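PDB 4TWB: ribose-phosphate pyrophosphokinase from Sulfolobus solfataricus, which transfers the pyrophosphoryl group of ATP to the 1-hydroxyl of ribose 5-phosphate, making the nucleotide precursor PRPP. Local coordinates for residues I152-R166 and I175-E187. Residues are numbered along the deposited sequence; the frame is centred on the assembly and turned at random.
Sequences IKEIIEDPFILAPDR and IAEEINAPYSYIE
Phe160 lays one face of its ring over the backbone of Pro182 and Tyr183, with Pro182 O and Tyr183 CA both above the rim, while Ser184 CB meets the ring edge, 3.6 Å from CZ. CG stands anti to the backbone N (chi1 -176°), which carries the ring across to strand 183-185, and CD1 touches Pro182 CB at 3.5 Å. Without the ring, as with an alanine here, a gap would probably open beside Pro182 CB and Ser184 CB. Tyr185 OH lies in plane at the edge of the Arg166 guanidinium, taking a weak hydrogen bond from NH1, the two planes 82° apart. Between these ends the strands run parallel: Ile161 N binds Pro182 O at 3.0 Å, Ser184 N returns to Ile161 O, Ala163 N binds Ser184 O and Ile186 N reaches Ala163 O. On the other side from Phe160, Ile161 CD1 presses on Ala176 CB at 3.6 Å, and Ile179 CD1 lies 3.4 Å from Lys153 CB. Helix 169-178 closes in a Schellman motif at Asn180, leading into edge strand 183-185. In this beta-alpha-beta unit of the phosphoribosyltransferase fold, strand 211-216 flanks 159-163, which leads to Asp165, a predicted magnesium ligand, and helix 223-233 packs against Pro164 and Ile186.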
loop_
_atom_site.group_PDB
_atom_site.type_symbol
_atom_site.label_atom_id
_atom_site.label_comp_id
_atom_site.label_asym_id
_atom_site.label_seq_id
_atom_site.Cartn_x
_atom_site.Cartn_y
_atom_site.Cartn_z
ATOM N N ILE A 152 1.955 35.004 -2.458
ATOM C CA ILE A 152 1.612 35.845 -1.323
ATOM C C ILE A 152 1.597 37.331 -1.723
ATOM O O ILE A 152 0.648 38.040 -1.406
ATOM C CB ILE A 152 2.570 35.646 -0.149
ATOM C CG1 ILE A 152 2.346 34.286 0.496
ATOM C CG2 ILE A 152 2.381 36.747 0.890
ATOM C CD1 ILE A 152 3.284 34.012 1.660
ATOM N N LYS A 153 2.630 37.785 -2.435
ATOM C CA LYS A 153 2.740 39.183 -2.827
ATOM C C LYS A 153 1.612 39.632 -3.738
ATOM O O LYS A 153 1.184 40.780 -3.665
ATOM C CB LYS A 153 4.086 39.492 -3.491
ATOM C CG LYS A 153 4.218 40.944 -3.989
ATOM C CD LYS A 153 5.215 41.795 -3.185
ATOM C CE LYS A 153 4.735 42.141 -1.776
ATOM N NZ LYS A 153 5.816 42.805 -0.974
ATOM N N GLU A 154 1.135 38.740 -4.598
ATOM C CA GLU A 154 0.015 39.064 -5.481
ATOM C C GLU A 154 -1.290 39.233 -4.714
ATOM O O GLU A 154 -2.092 40.107 -5.028
ATOM C CB GLU A 154 -0.185 37.986 -6.538
ATOM C CG GLU A 154 0.920 37.889 -7.569
ATOM C CD GLU A 154 0.673 36.769 -8.572
ATOM O OE1 GLU A 154 -0.420 36.153 -8.524
ATOM O OE2 GLU A 154 1.572 36.510 -9.407
ATOM N N ILE A 155 -1.486 38.402 -3.698
ATOM C CA ILE A 155 -2.784 38.254 -3.045
ATOM C C ILE A 155 -2.890 38.988 -1.717
ATOM O O ILE A 155 -3.981 39.295 -1.252
ATOM C CB ILE A 155 -3.071 36.775 -2.792
ATOM C CG1 ILE A 155 -3.205 36.041 -4.114
ATOM C CG2 ILE A 155 -4.320 36.592 -1.948
ATOM C CD1 ILE A 155 -2.968 34.564 -3.975
ATOM N N ILE A 156 -1.753 39.277 -1.106
ATOM C CA ILE A 156 -1.773 39.868 0.218
ATOM C C ILE A 156 -1.129 41.244 0.274
ATOM O O ILE A 156 0.069 41.402 0.016
ATOM C CB ILE A 156 -1.168 38.906 1.248
ATOM C CG1 ILE A 156 -1.884 37.554 1.127
ATOM C CG2 ILE A 156 -1.261 39.493 2.652
ATOM C CD1 ILE A 156 -2.073 36.832 2.413
ATOM N N GLU A 157 -1.954 42.236 0.599
ATOM C CA GLU A 157 -1.515 43.611 0.736
ATOM C C GLU A 157 -1.016 43.825 2.163
ATOM O O GLU A 157 -1.789 43.719 3.110
ATOM C CB GLU A 157 -2.697 44.534 0.444
ATOM C CG GLU A 157 -2.331 45.964 0.087
ATOM C CD GLU A 157 -3.559 46.818 -0.178
ATOM O OE1 GLU A 157 -4.634 46.494 0.376
ATOM O OE2 GLU A 157 -3.451 47.807 -0.937
ATOM N N ASP A 158 0.272 44.109 2.319
ATOM C CA ASP A 158 0.875 44.272 3.652
ATOM C C ASP A 158 0.919 42.938 4.426
ATOM O O ASP A 158 0.179 42.739 5.392
ATOM C CB ASP A 158 0.141 45.358 4.461
ATOM C CG ASP A 158 0.906 45.789 5.703
ATOM O OD1 ASP A 158 0.256 46.212 6.684
ATOM O OD2 ASP A 158 2.153 45.709 5.700
ATOM N N PRO A 159 1.804 42.023 4.004
ATOM C CA PRO A 159 1.900 40.697 4.601
ATOM C C PRO A 159 2.785 40.651 5.839
ATOM O O PRO A 159 3.867 41.217 5.862
ATOM C CB PRO A 159 2.574 39.872 3.497
ATOM C CG PRO A 159 2.766 40.803 2.328
ATOM C CD PRO A 159 2.739 42.169 2.880
ATOM N N PHE A 160 2.314 39.973 6.870
ATOM C CA PHE A 160 3.176 39.547 7.953
ATOM C C PHE A 160 3.234 38.013 7.911
ATOM O O PHE A 160 2.214 37.340 7.794
ATOM C CB PHE A 160 2.643 40.035 9.300
ATOM C CG PHE A 160 3.538 39.702 10.460
ATOM C CD1 PHE A 160 4.426 40.638 10.958
ATOM C CD2 PHE A 160 3.500 38.447 11.039
ATOM C CE1 PHE A 160 5.248 40.332 12.016
ATOM C CE2 PHE A 160 4.322 38.134 12.089
ATOM C CZ PHE A 160 5.198 39.080 12.585
ATOM N N ILE A 161 4.424 37.450 7.993
ATOM C CA ILE A 161 4.559 36.010 7.848
ATOM C C ILE A 161 4.845 35.311 9.169
ATOM O O ILE A 161 5.886 35.516 9.786
ATOM C CB ILE A 161 5.590 35.663 6.781
ATOM C CG1 ILE A 161 4.945 35.866 5.408
ATOM C CG2 ILE A 161 6.068 34.238 6.936
ATOM C CD1 ILE A 161 5.915 36.234 4.339
ATOM N N LEU A 162 3.887 34.489 9.593
ATOM C CA LEU A 162 3.892 33.879 10.919
ATOM C C LEU A 162 4.090 32.376 10.825
ATOM O O LEU A 162 3.336 31.688 10.139
ATOM C CB LEU A 162 2.563 34.156 11.621
ATOM C CG LEU A 162 2.518 34.280 13.143
ATOM C CD1 LEU A 162 1.203 33.715 13.627
ATOM C CD2 LEU A 162 3.673 33.561 13.789
ATOM N N ALA A 163 5.105 31.872 11.526
ATOM C CA ALA A 163 5.389 30.436 11.595
ATOM C C ALA A 163 4.829 29.844 12.892
ATOM O O ALA A 163 5.116 30.349 13.968
ATOM C CB ALA A 163 6.882 30.202 11.512
ATOM N N PRO A 164 4.026 28.773 12.790
ATOM C CA PRO A 164 3.284 28.204 13.920
ATOM C C PRO A 164 4.165 27.669 15.042
ATOM O O PRO A 164 3.706 27.600 16.182
ATOM C CB PRO A 164 2.491 27.065 13.282
ATOM C CG PRO A 164 2.400 27.426 11.853
ATOM C CD PRO A 164 3.697 28.095 11.530
ATOM N N ASP A 165 5.400 27.296 14.727
ATOM C CA ASP A 165 6.343 26.806 15.736
ATOM C C ASP A 165 7.766 27.096 15.285
ATOM O O ASP A 165 7.969 27.584 14.178
ATOM C CB ASP A 165 6.149 25.298 16.028
ATOM C CG ASP A 165 5.976 24.451 14.762
ATOM O OD1 ASP A 165 6.895 24.436 13.912
ATOM O OD2 ASP A 165 4.925 23.777 14.634
ATOM N N ARG A 166 8.755 26.814 16.125
ATOM C CA ARG A 166 10.133 27.063 15.708
ATOM C C ARG A 166 10.534 26.186 14.516
ATOM O O ARG A 166 11.448 26.519 13.764
ATOM C CB ARG A 166 11.117 26.895 16.867
ATOM C CG ARG A 166 12.517 27.378 16.517
ATOM C CD ARG A 166 13.355 27.717 17.741
ATOM N NE ARG A 166 14.589 28.415 17.370
ATOM C CZ ARG A 166 14.780 29.727 17.499
ATOM N NH1 ARG A 166 13.824 30.499 18.001
ATOM N NH2 ARG A 166 15.932 30.269 17.130
ATOM N N ILE A 175 10.951 32.864 3.148
ATOM C CA ILE A 175 9.859 33.330 2.302
ATOM C C ILE A 175 9.649 34.822 2.522
ATOM O O ILE A 175 9.532 35.584 1.568
ATOM C CB ILE A 175 8.544 32.549 2.562
ATOM C CG1 ILE A 175 8.595 31.166 1.911
ATOM C CG2 ILE A 175 7.347 33.293 2.019
ATOM C CD1 ILE A 175 7.445 30.246 2.302
ATOM N N ALA A 176 9.623 35.237 3.784
ATOM C CA ALA A 176 9.437 36.649 4.129
ATOM C C ALA A 176 10.587 37.522 3.652
ATOM O O ALA A 176 10.358 38.623 3.185
ATOM C CB ALA A 176 9.228 36.821 5.633
ATOM N N GLU A 177 11.821 37.041 3.770
ATOM C CA GLU A 177 12.975 37.854 3.384
ATOM C C GLU A 177 12.981 38.142 1.892
ATOM O O GLU A 177 13.407 39.203 1.463
ATOM C CB GLU A 177 14.301 37.227 3.838
ATOM C CG GLU A 177 14.528 37.362 5.339
ATOM C CD GLU A 177 15.891 36.880 5.787
ATOM O OE1 GLU A 177 16.487 36.020 5.096
ATOM O OE2 GLU A 177 16.360 37.362 6.843
ATOM N N GLU A 178 12.478 37.209 1.097
ATOM C CA GLU A 178 12.466 37.397 -0.347
ATOM C C GLU A 178 11.426 38.425 -0.784
ATOM O O GLU A 178 11.468 38.972 -1.891
ATOM C CB GLU A 178 12.223 36.071 -1.061
ATOM C CG GLU A 178 12.039 36.235 -2.553
ATOM C CD GLU A 178 12.219 34.951 -3.321
ATOM O OE1 GLU A 178 12.219 33.861 -2.691
ATOM O OE2 GLU A 178 12.359 35.052 -4.560
ATOM N N ILE A 179 10.489 38.690 0.102
ATOM C CA ILE A 179 9.374 39.554 -0.226
ATOM C C ILE A 179 9.459 40.795 0.683
ATOM O O ILE A 179 8.577 41.655 0.695
ATOM C CB ILE A 179 8.050 38.754 -0.071
ATOM C CG1 ILE A 179 6.958 39.312 -0.963
ATOM C CG2 ILE A 179 7.593 38.648 1.406
ATOM C CD1 ILE A 179 5.581 38.943 -0.460
ATOM N N ASN A 180 10.564 40.869 1.423
ATOM C CA ASN A 180 10.851 41.937 2.389
ATOM C C ASN A 180 9.744 42.232 3.393
ATOM O O ASN A 180 9.545 43.376 3.801
ATOM C CB ASN A 180 11.349 43.213 1.707
ATOM C CG ASN A 180 12.855 43.265 1.628
ATOM O OD1 ASN A 180 13.553 43.021 2.618
ATOM N ND2 ASN A 180 13.370 43.570 0.446
ATOM N N ALA A 181 9.048 41.177 3.804
ATOM C CA ALA A 181 8.002 41.284 4.802
ATOM C C ALA A 181 8.559 40.963 6.189
ATOM O O ALA A 181 9.638 40.371 6.315
ATOM C CB ALA A 181 6.883 40.360 4.453
ATOM N N PRO A 182 7.838 41.382 7.237
ATOM C CA PRO A 182 8.203 41.058 8.617
ATOM C C PRO A 182 7.794 39.622 8.908
ATOM O O PRO A 182 6.835 39.138 8.312
ATOM C CB PRO A 182 7.329 42.011 9.445
ATOM C CG PRO A 182 6.623 42.897 8.461
ATOM C CD PRO A 182 6.619 42.200 7.167
ATOM N N TYR A 183 8.496 38.958 9.815
ATOM C CA TYR A 183 8.184 37.574 10.136
ATOM C C TYR A 183 8.409 37.299 11.612
ATOM O O TYR A 183 9.241 37.935 12.250
ATOM C CB TYR A 183 9.037 36.618 9.280
ATOM C CG TYR A 183 10.514 36.667 9.608
ATOM C CD1 TYR A 183 11.046 35.839 10.582
ATOM C CD2 TYR A 183 11.368 37.543 8.958
ATOM C CE1 TYR A 183 12.384 35.878 10.906
ATOM C CE2 TYR A 183 12.715 37.589 9.275
ATOM C CZ TYR A 183 13.218 36.753 10.254
ATOM O OH TYR A 183 14.556 36.790 10.590
ATOM N N SER A 184 7.663 36.351 12.150
ATOM C CA SER A 184 7.902 35.894 13.507
ATOM C C SER A 184 7.379 34.477 13.697
ATOM O O SER A 184 6.769 33.904 12.799
ATOM C CB SER A 184 7.270 36.841 14.521
ATOM O OG SER A 184 7.743 36.567 15.828
ATOM N N TYR A 185 7.627 33.912 14.871
ATOM C CA TYR A 185 7.149 32.582 15.166
ATOM C C TYR A 185 6.510 32.515 16.547
ATOM O O TYR A 185 6.869 33.276 17.444
ATOM C CB TYR A 185 8.289 31.581 15.046
ATOM C CG TYR A 185 9.196 31.528 16.242
ATOM C CD1 TYR A 185 10.268 32.398 16.363
ATOM C CD2 TYR A 185 8.992 30.592 17.247
ATOM C CE1 TYR A 185 11.111 32.346 17.458
ATOM C CE2 TYR A 185 9.828 30.531 18.344
ATOM C CZ TYR A 185 10.886 31.411 18.446
ATOM O OH TYR A 185 11.718 31.351 19.539
ATOM N N ILE A 186 5.546 31.611 16.699
ATOM C CA ILE A 186 4.902 31.359 17.978
ATOM C C ILE A 186 5.766 30.432 18.831
ATOM O O ILE A 186 6.339 29.466 18.335
ATOM C CB ILE A 186 3.514 30.758 17.777
ATOM C CG1 ILE A 186 2.596 31.785 17.117
ATOM C CG2 ILE A 186 2.933 30.312 19.096
ATOM C CD1 ILE A 186 1.280 31.205 16.665
ATOM N N GLU A 187 5.857 30.739 20.118
ATOM C CA GLU A 187 6.802 30.076 21.010
ATOM C C GLU A 187 6.105 29.187 22.029
ATOM O O GLU A 187 5.648 29.661 23.071
ATOM C CB GLU A 187 7.637 31.127 21.739
ATOM C CG GLU A 187 8.106 32.251 20.828
ATOM C CD GLU A 187 8.237 33.590 21.539
ATOM O OE1 GLU A 187 8.311 33.602 22.788
ATOM O OE2 GLU A 187 8.270 34.631 20.839
#